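Archease, possible chaperone (Thermotoga maritima, PDB 1J5U) probably activates the tRNA-splicing ligase complex by promoting guanylylation of its catalytic subunit RtcB, and binds calcium. Local coordinates at residues A85-K90 with K97-K102. Numbering follows the deposited sequence.
Sequences APWRIK and KVTFRK
W87 and R101 make the tightest side-chain packing between segments 85-90 and 97-102. R101 CD lies 3.3 Å from W87 CD2, over the middle of the indole face, and its CZ stands 4.7 Å from the centroid of the five-membered ring, 17° off the normal, which meets the geometry of a cation-pi contact. The guanidinium is turned almost perpendicular to the ring, while its NE is hydrogen-bonded to D52 O. With CG anti to the backbone N (chi1 174°), the indole lies between two arginine chains: R88 CG covers its opposite face, and T99 CG2 meets its edge in plane. An alanine in place of W87 would probably leave R101 CD and R88 CG without the flat surface between them and open a gap there, though hydrogen bonds, R88 NH1 to W87 O included, would still hold both arginines. Beyond the bulge, P86 CD packs 4.0 Å from F100 CD2, and W76 of helix 66-81 sets its ring against F100. Toward K90 and K97 the side-chain contact thins: I89 CG1 is 4.4 Å from V98 CG2, and the exposed K90 chain leads away, leaving paired backbone bonds, K97 N to K90 O at 2.7 Å among them. T99 O accepts from both W87 N (2.8 Å) and R88 N (3.1 Å), and the register shifts by one residue: a classic beta bulge in the antiparallel hairpin of strands 84-92 and 95-105.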
loop_
_atom_site.group_PDB
_atom_site.type_symbol
_atom_site.label_atom_id
_atom_site.label_comp_id
_atom_site.label_asym_id
_atom_site.label_seq_id
_atom_site.Cartn_x
_atom_site.Cartn_y
_atom_site.Cartn_z
ATOM N N ALA A 85 -1.037 -0.530 11.489
ATOM C CA ALA A 85 -1.619 -0.320 10.170
ATOM C C ALA A 85 -1.931 1.148 9.858
ATOM O O ALA A 85 -2.400 1.891 10.724
ATOM C CB ALA A 85 -2.889 -1.166 10.031
ATOM N N PRO A 86 -1.645 1.585 8.620
ATOM C CA PRO A 86 -1.928 2.976 8.240
ATOM C C PRO A 86 -3.441 3.200 8.347
ATOM O O PRO A 86 -4.237 2.380 7.894
ATOM C CB PRO A 86 -1.401 3.059 6.802
ATOM C CG PRO A 86 -1.604 1.619 6.283
ATOM C CD PRO A 86 -1.080 0.823 7.483
ATOM N N TRP A 87 -3.845 4.313 8.943
ATOM C CA TRP A 87 -5.264 4.582 9.133
ATOM C C TRP A 87 -5.737 5.918 8.558
ATOM O O TRP A 87 -6.724 5.981 7.799
ATOM C CB TRP A 87 -5.581 4.495 10.642
ATOM C CG TRP A 87 -6.981 4.895 11.018
ATOM C CD1 TRP A 87 -8.153 4.349 10.562
ATOM C CD2 TRP A 87 -7.350 5.920 11.941
ATOM N NE1 TRP A 87 -9.226 4.976 11.147
ATOM C CE2 TRP A 87 -8.762 5.946 11.997
ATOM C CE3 TRP A 87 -6.622 6.821 12.730
ATOM C CZ2 TRP A 87 -9.465 6.840 12.813
ATOM C CZ3 TRP A 87 -7.321 7.715 13.547
ATOM C CH2 TRP A 87 -8.732 7.715 13.580
ATOM N N ARG A 88 -5.042 6.992 8.923
ATOM C CA ARG A 88 -5.403 8.310 8.427
ATOM C C ARG A 88 -4.189 9.005 7.829
ATOM O O ARG A 88 -3.054 8.724 8.204
ATOM C CB ARG A 88 -5.998 9.158 9.556
ATOM C CG ARG A 88 -7.418 8.721 9.942
ATOM C CD ARG A 88 -8.433 9.155 8.878
ATOM N NE ARG A 88 -9.773 8.606 9.093
ATOM C CZ ARG A 88 -10.173 7.405 8.675
ATOM N NH1 ARG A 88 -9.338 6.609 8.015
ATOM N NH2 ARG A 88 -11.416 7.001 8.910
ATOM N N ILE A 89 -4.447 9.897 6.885
ATOM C CA ILE A 89 -3.388 10.631 6.220
ATOM C C ILE A 89 -3.758 12.101 6.200
ATOM O O ILE A 89 -4.866 12.481 5.785
ATOM C CB ILE A 89 -3.183 10.137 4.776
ATOM C CG1 ILE A 89 -2.961 8.614 4.784
ATOM C CG2 ILE A 89 -1.980 10.874 4.154
ATOM C CD1 ILE A 89 -3.038 7.961 3.410
ATOM N N LYS A 90 -2.819 12.924 6.650
ATOM C CA LYS A 90 -3.030 14.367 6.729
ATOM C C LYS A 90 -1.839 15.115 6.144
ATOM O O LYS A 90 -0.709 14.924 6.577
ATOM C CB LYS A 90 -3.240 14.745 8.201
ATOM C CG LYS A 90 -3.334 16.242 8.502
ATOM C CD LYS A 90 -3.506 16.454 10.015
ATOM C CE LYS A 90 -3.180 17.880 10.411
ATOM N NZ LYS A 90 -3.840 18.841 9.472
ATOM N N LYS A 97 1.476 13.379 7.112
ATOM C CA LYS A 97 1.480 12.799 8.449
ATOM C C LYS A 97 0.499 11.633 8.415
ATOM O O LYS A 97 -0.709 11.799 8.163
ATOM C CB LYS A 97 1.034 13.807 9.510
ATOM C CG LYS A 97 0.791 13.166 10.866
ATOM C CD LYS A 97 0.167 14.136 11.889
ATOM C CE LYS A 97 1.184 15.029 12.549
ATOM N NZ LYS A 97 0.561 15.833 13.678
ATOM N N VAL A 98 1.035 10.447 8.655
ATOM C CA VAL A 98 0.245 9.225 8.649
ATOM C C VAL A 98 -0.010 8.733 10.070
ATOM O O VAL A 98 0.924 8.531 10.840
ATOM C CB VAL A 98 0.987 8.124 7.841
ATOM C CG1 VAL A 98 0.225 6.770 7.930
ATOM C CG2 VAL A 98 1.108 8.577 6.389
ATOM N N THR A 99 -1.277 8.577 10.424
ATOM C CA THR A 99 -1.616 8.056 11.737
ATOM C C THR A 99 -1.868 6.557 11.552
ATOM O O THR A 99 -2.678 6.158 10.704
ATOM C CB THR A 99 -2.906 8.691 12.295
ATOM O OG1 THR A 99 -2.795 10.126 12.290
ATOM C CG2 THR A 99 -3.145 8.215 13.745
ATOM N N PHE A 100 -1.144 5.740 12.311
ATOM C CA PHE A 100 -1.315 4.299 12.284
ATOM C C PHE A 100 -2.148 3.898 13.501
ATOM O O PHE A 100 -2.197 4.632 14.495
ATOM C CB PHE A 100 0.036 3.584 12.382
ATOM C CG PHE A 100 0.941 3.816 11.213
ATOM C CD1 PHE A 100 1.677 5.000 11.100
ATOM C CD2 PHE A 100 1.086 2.837 10.242
ATOM C CE1 PHE A 100 2.548 5.200 10.042
ATOM C CE2 PHE A 100 1.952 3.023 9.170
ATOM C CZ PHE A 100 2.689 4.203 9.066
ATOM N N ARG A 101 -2.833 2.763 13.411
ATOM C CA ARG A 101 -3.591 2.240 14.544
ATOM C C ARG A 101 -3.099 0.821 14.801
ATOM O O ARG A 101 -2.684 0.110 13.872
ATOM C CB ARG A 101 -5.100 2.284 14.293
ATOM C CG ARG A 101 -5.711 3.632 14.699
ATOM C CD ARG A 101 -7.201 3.715 14.401
ATOM N NE ARG A 101 -7.980 2.765 15.188
ATOM C CZ ARG A 101 -9.304 2.624 15.111
ATOM N NH1 ARG A 101 -10.013 3.374 14.280
ATOM N NH2 ARG A 101 -9.918 1.720 15.862
ATOM N N LYS A 102 -3.090 0.429 16.075
ATOM C CA LYS A 102 -2.623 -0.888 16.451
ATOM C C LYS A 102 -3.555 -1.923 15.854
ATOM O O LYS A 102 -4.768 -1.773 15.891
ATOM C CB LYS A 102 -2.598 -1.037 17.976
ATOM C CG LYS A 102 -1.868 -2.256 18.447
ATOM C CD LYS A 102 -0.390 -2.187 18.054
ATOM C CE LYS A 102 0.315 -3.511 18.348
ATOM N NZ LYS A 102 1.749 -3.477 17.990
#